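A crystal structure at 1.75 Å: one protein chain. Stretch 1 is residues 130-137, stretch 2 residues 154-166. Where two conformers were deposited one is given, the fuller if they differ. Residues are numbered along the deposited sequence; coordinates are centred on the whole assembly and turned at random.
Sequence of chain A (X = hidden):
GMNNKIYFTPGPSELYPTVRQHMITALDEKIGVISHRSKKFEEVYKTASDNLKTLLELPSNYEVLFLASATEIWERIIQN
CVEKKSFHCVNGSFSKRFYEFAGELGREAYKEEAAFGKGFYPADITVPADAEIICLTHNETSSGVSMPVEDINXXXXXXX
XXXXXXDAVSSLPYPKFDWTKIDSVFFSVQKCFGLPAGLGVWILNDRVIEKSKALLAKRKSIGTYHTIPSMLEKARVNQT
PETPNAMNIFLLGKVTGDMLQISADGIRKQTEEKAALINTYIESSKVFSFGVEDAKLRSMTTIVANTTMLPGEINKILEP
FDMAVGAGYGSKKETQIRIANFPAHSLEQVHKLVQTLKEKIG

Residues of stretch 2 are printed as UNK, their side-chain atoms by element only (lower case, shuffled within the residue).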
# COMPACT_ATOMS: atom_id res chain seq x y z
N ASP A 130 23.44 7.41 -23.92
CA ASP A 130 22.68 6.13 -23.86
C ASP A 130 21.93 5.93 -22.54
O ASP A 130 21.29 4.91 -22.33
CB ASP A 130 23.54 4.91 -24.21
CG ASP A 130 24.65 4.65 -23.24
OD1 ASP A 130 24.84 5.47 -22.32
OD2 ASP A 130 25.35 3.62 -23.43
N ALA A 131 22.01 6.91 -21.65
CA ALA A 131 21.18 6.90 -20.42
C ALA A 131 19.74 7.17 -20.86
O ALA A 131 19.47 8.16 -21.55
CB ALA A 131 21.62 7.97 -19.41
N GLU A 132 18.82 6.30 -20.45
CA GLU A 132 17.41 6.40 -20.87
C GLU A 132 16.60 7.29 -19.96
O GLU A 132 15.58 7.85 -20.35
CB GLU A 132 16.76 5.01 -20.92
CG GLU A 132 17.43 4.11 -21.91
CD GLU A 132 16.97 2.66 -21.78
OE1 GLU A 132 15.74 2.45 -21.76
OE2 GLU A 132 17.85 1.74 -21.74
N ILE A 133 17.04 7.32 -18.70
CA ILE A 133 16.38 8.14 -17.67
C ILE A 133 17.45 8.79 -16.81
O ILE A 133 18.58 8.30 -16.72
CB ILE A 133 15.37 7.33 -16.82
CG1 ILE A 133 16.08 6.43 -15.80
CG2 ILE A 133 14.39 6.49 -17.73
CD1 ILE A 133 15.11 5.80 -14.72
N ILE A 134 17.06 9.93 -16.24
CA ILE A 134 17.88 10.71 -15.30
C ILE A 134 17.06 10.76 -14.01
O ILE A 134 15.95 11.26 -13.99
CB ILE A 134 18.17 12.15 -15.81
CG1 ILE A 134 19.09 12.11 -17.03
CG2 ILE A 134 18.78 13.04 -14.71
CD1 ILE A 134 19.05 13.39 -17.87
N CYS A 135 17.68 10.31 -12.93
CA CYS A 135 17.02 10.26 -11.61
C CYS A 135 17.70 11.23 -10.65
O CYS A 135 18.86 11.07 -10.27
CB CYS A 135 17.07 8.86 -11.02
SG CYS A 135 16.21 7.61 -12.00
N LEU A 136 16.92 12.24 -10.30
CA LEU A 136 17.35 13.32 -9.45
C LEU A 136 16.59 13.28 -8.15
O LEU A 136 15.44 12.87 -8.12
CB LEU A 136 17.06 14.66 -10.14
CG LEU A 136 17.69 14.82 -11.54
CD1 LEU A 136 17.28 16.17 -12.20
CD2 LEU A 136 19.22 14.63 -11.48
N THR A 137 17.25 13.71 -7.09
CA THR A 137 16.59 13.75 -5.78
C THR A 137 16.53 15.18 -5.31
O THR A 137 17.57 15.80 -4.98
CB THR A 137 17.32 12.86 -4.80
OG1 THR A 137 17.21 11.49 -5.24
CG2 THR A 137 16.73 12.99 -3.40
N UNK A 154 18.74 22.25 -15.32
CA UNK A 154 19.91 22.20 -16.19
C UNK A 154 20.08 20.86 -16.86
O UNK A 154 20.86 20.72 -17.80
c UNK A 154 21.23 22.49 -15.45
c UNK A 154 21.21 23.85 -14.79
o UNK A 154 21.51 21.45 -14.50
N UNK A 155 19.34 19.88 -16.41
CA UNK A 155 19.51 18.50 -16.95
C UNK A 155 18.87 18.21 -18.29
O UNK A 155 19.38 17.41 -19.07
c UNK A 155 20.21 18.08 -13.75
c UNK A 155 21.18 17.91 -12.78
c UNK A 155 22.12 16.92 -12.92
c UNK A 155 19.09 17.45 -15.91
c UNK A 155 22.08 16.09 -14.01
c UNK A 155 21.10 16.25 -14.97
c UNK A 155 20.14 17.24 -14.84
N UNK A 156 17.80 18.93 -18.60
CA UNK A 156 17.08 18.66 -19.84
C UNK A 156 17.95 18.72 -21.06
O UNK A 156 17.87 17.87 -21.94
c UNK A 156 15.51 19.44 -21.57
n UNK A 156 13.45 15.62 -20.14
n UNK A 156 15.54 15.15 -20.90
c UNK A 156 15.90 19.60 -20.10
n UNK A 156 14.56 17.27 -21.19
c UNK A 156 15.62 17.94 -21.90
c UNK A 156 14.53 16.00 -20.76
N UNK A 157 18.82 19.71 -21.12
CA UNK A 157 19.66 19.87 -22.31
C UNK A 157 20.87 18.96 -22.36
O UNK A 157 21.49 18.82 -23.40
c UNK A 157 20.07 21.32 -22.49
c UNK A 157 18.95 22.18 -23.05
o UNK A 157 19.16 23.40 -23.11
o UNK A 157 17.87 21.64 -23.44
N UNK A 158 21.18 18.33 -21.24
CA UNK A 158 22.32 17.41 -21.17
C UNK A 158 22.05 16.07 -21.87
O UNK A 158 22.96 15.38 -22.31
c UNK A 158 23.61 17.99 -17.56
c UNK A 158 22.72 17.15 -19.72
c UNK A 158 23.16 18.38 -18.98
n UNK A 158 25.02 20.03 -17.19
c UNK A 158 23.90 19.21 -16.68
N UNK A 159 20.78 15.71 -21.94
CA UNK A 159 20.34 14.50 -22.64
C UNK A 159 18.87 14.71 -22.96
O UNK A 159 18.01 14.42 -22.15
c UNK A 159 20.25 11.96 -22.60
n UNK A 159 20.95 10.84 -22.30
c UNK A 159 20.60 13.22 -21.84
o UNK A 159 19.33 11.96 -23.42
N UNK A 160 18.60 15.21 -24.15
CA UNK A 160 17.25 15.66 -24.48
C UNK A 160 16.22 14.56 -24.51
O UNK A 160 15.06 14.80 -24.22
c UNK A 160 19.23 19.72 -26.36
c UNK A 160 18.11 17.77 -25.50
n UNK A 160 20.60 19.17 -26.25
c UNK A 160 17.27 16.48 -25.77
c UNK A 160 18.22 18.61 -26.62
N UNK A 161 16.65 13.36 -24.84
CA UNK A 161 15.72 12.25 -24.99
C UNK A 161 15.45 11.51 -23.69
O UNK A 161 14.47 10.75 -23.59
o UNK A 161 16.65 11.42 -28.36
o UNK A 161 14.91 12.51 -27.60
c UNK A 161 16.18 11.26 -26.06
c UNK A 161 15.90 11.77 -27.44
N UNK A 162 16.29 11.74 -22.71
CA UNK A 162 16.12 11.04 -21.42
C UNK A 162 14.83 11.49 -20.74
O UNK A 162 14.36 12.62 -20.93
c UNK A 162 17.29 11.29 -20.49
N UNK A 163 14.26 10.58 -19.96
CA UNK A 163 13.13 10.91 -19.10
C UNK A 163 13.72 11.33 -17.77
O UNK A 163 14.53 10.61 -17.18
c UNK A 163 12.22 9.72 -18.86
c UNK A 163 10.93 7.76 -19.71
c UNK A 163 11.56 9.13 -20.11
c UNK A 163 10.54 10.11 -20.74
N UNK A 164 13.33 12.51 -17.31
CA UNK A 164 13.80 13.06 -16.03
C UNK A 164 12.78 12.87 -14.93
O UNK A 164 11.67 13.41 -14.97
c UNK A 164 15.32 14.72 -17.21
c UNK A 164 14.23 14.56 -16.15
c UNK A 164 14.75 15.08 -14.79
c UNK A 164 15.71 16.19 -17.51
N UNK A 165 13.19 12.10 -13.92
CA UNK A 165 12.38 11.78 -12.71
C UNK A 165 12.97 12.48 -11.51
O UNK A 165 14.17 12.39 -11.26
c UNK A 165 10.49 7.97 -15.49
c UNK A 165 11.85 8.26 -15.57
c UNK A 165 12.48 9.00 -14.55
c UNK A 165 10.37 9.15 -13.41
c UNK A 165 11.73 9.45 -13.47
c UNK A 165 12.35 10.27 -12.41
c UNK A 165 9.75 8.41 -14.39
N UNK A 166 12.10 13.14 -10.76
CA UNK A 166 12.52 13.81 -9.53
C UNK A 166 11.82 13.23 -8.30
O UNK A 166 10.59 13.19 -8.20
c UNK A 166 12.90 15.97 -10.86
c UNK A 166 12.81 16.03 -8.33
c UNK A 166 12.27 15.34 -9.60
O HOH W 1 17.93 8.79 -23.75

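Position 154 has three side-chain atoms: one carbon carrying an oxygen and a carbon. It does not reach stretch 1. It is Thr 154.

Position 155 has one carbon and then a ring of six carbons, with no heteroatom. Leu 136 CD2 lies over one ring face, 3.9 Å from the ring centroid. It is Phe 155.

Position 156 has three carbons, a nitrogen, and a carbon carrying two more nitrogens. It makes no contact with stretch 1. This guanidinium makes it Arg 156. Arg 156 NH1 donates to the backbone O of 159, 2.9 Å, and of 162, 2.8 Å, tying the loop together.

Position 157 has two carbons, the second carrying two oxygens, out of reach of stretch 1. It is Asp 157.

Position 158 has four carbons in a row ending in nitrogen. Its end leads away from stretch 1. It is Lys 158.

Position 159 has two carbons, the second carrying one oxygen and one nitrogen. The nitrogen approaches Ala 131 O. It is Asn 159. Asn 159 ND2 donates a weak hydrogen bond to Ala 131 O, 3.2 Å.

Position 160 again has four carbons and a terminal nitrogen, without contact to stretch 1. It is Lys 160. Lys 160 NZ bonds to Asp 157 O at 3.0 Å.

Position 161 has two carbons and two terminal oxygens, its end leading away from stretch 1. It is Asp 161.

Position 162 has a single carbon, 3.8 Å from Ile 134 CD1 to CB of 162. It is Ala 162, and it closes a type I turn begun at Asn 159.

Position 163 has four carbons, forked at the second. Its CB is 4.1 Å from Ile 133 CG2. It is Leu 163.

Position 164 has four carbons, forked at the first, with one arm two carbons long. It touches Leu 136 CD1. It is Ile 164. Ile 164 CG2 is 3.8 Å from Leu 136 CD1.

Position 165 has one carbon and a six-carbon ring. Ile 133 CG2 sits at the ring edge. It is Phe 165.

Position 166 has one carbon carrying two more, near Leu 136. It is Val 166.

The contact is a parallel strand pair, held by backbone donors and acceptors that meet in register. Leu 163 N donates to Glu 132 O at 3.1 Å, and Ile 134 N to Leu 163 O at 2.8 Å. Phe 165 N donates to Ile 134 O at 2.9 Å, and Leu 136 N to Phe 165 O at 2.9 Å. Side chains alternate between the faces. Ile 133, Cys 135, Leu 163 and Phe 165 share one. Ile 134, Leu 136, Ile 164 and Val 166 share the other, where Phe 155 packs against the first two.

Stretch 2, residues 154-166: TFRDKNKDALIFV
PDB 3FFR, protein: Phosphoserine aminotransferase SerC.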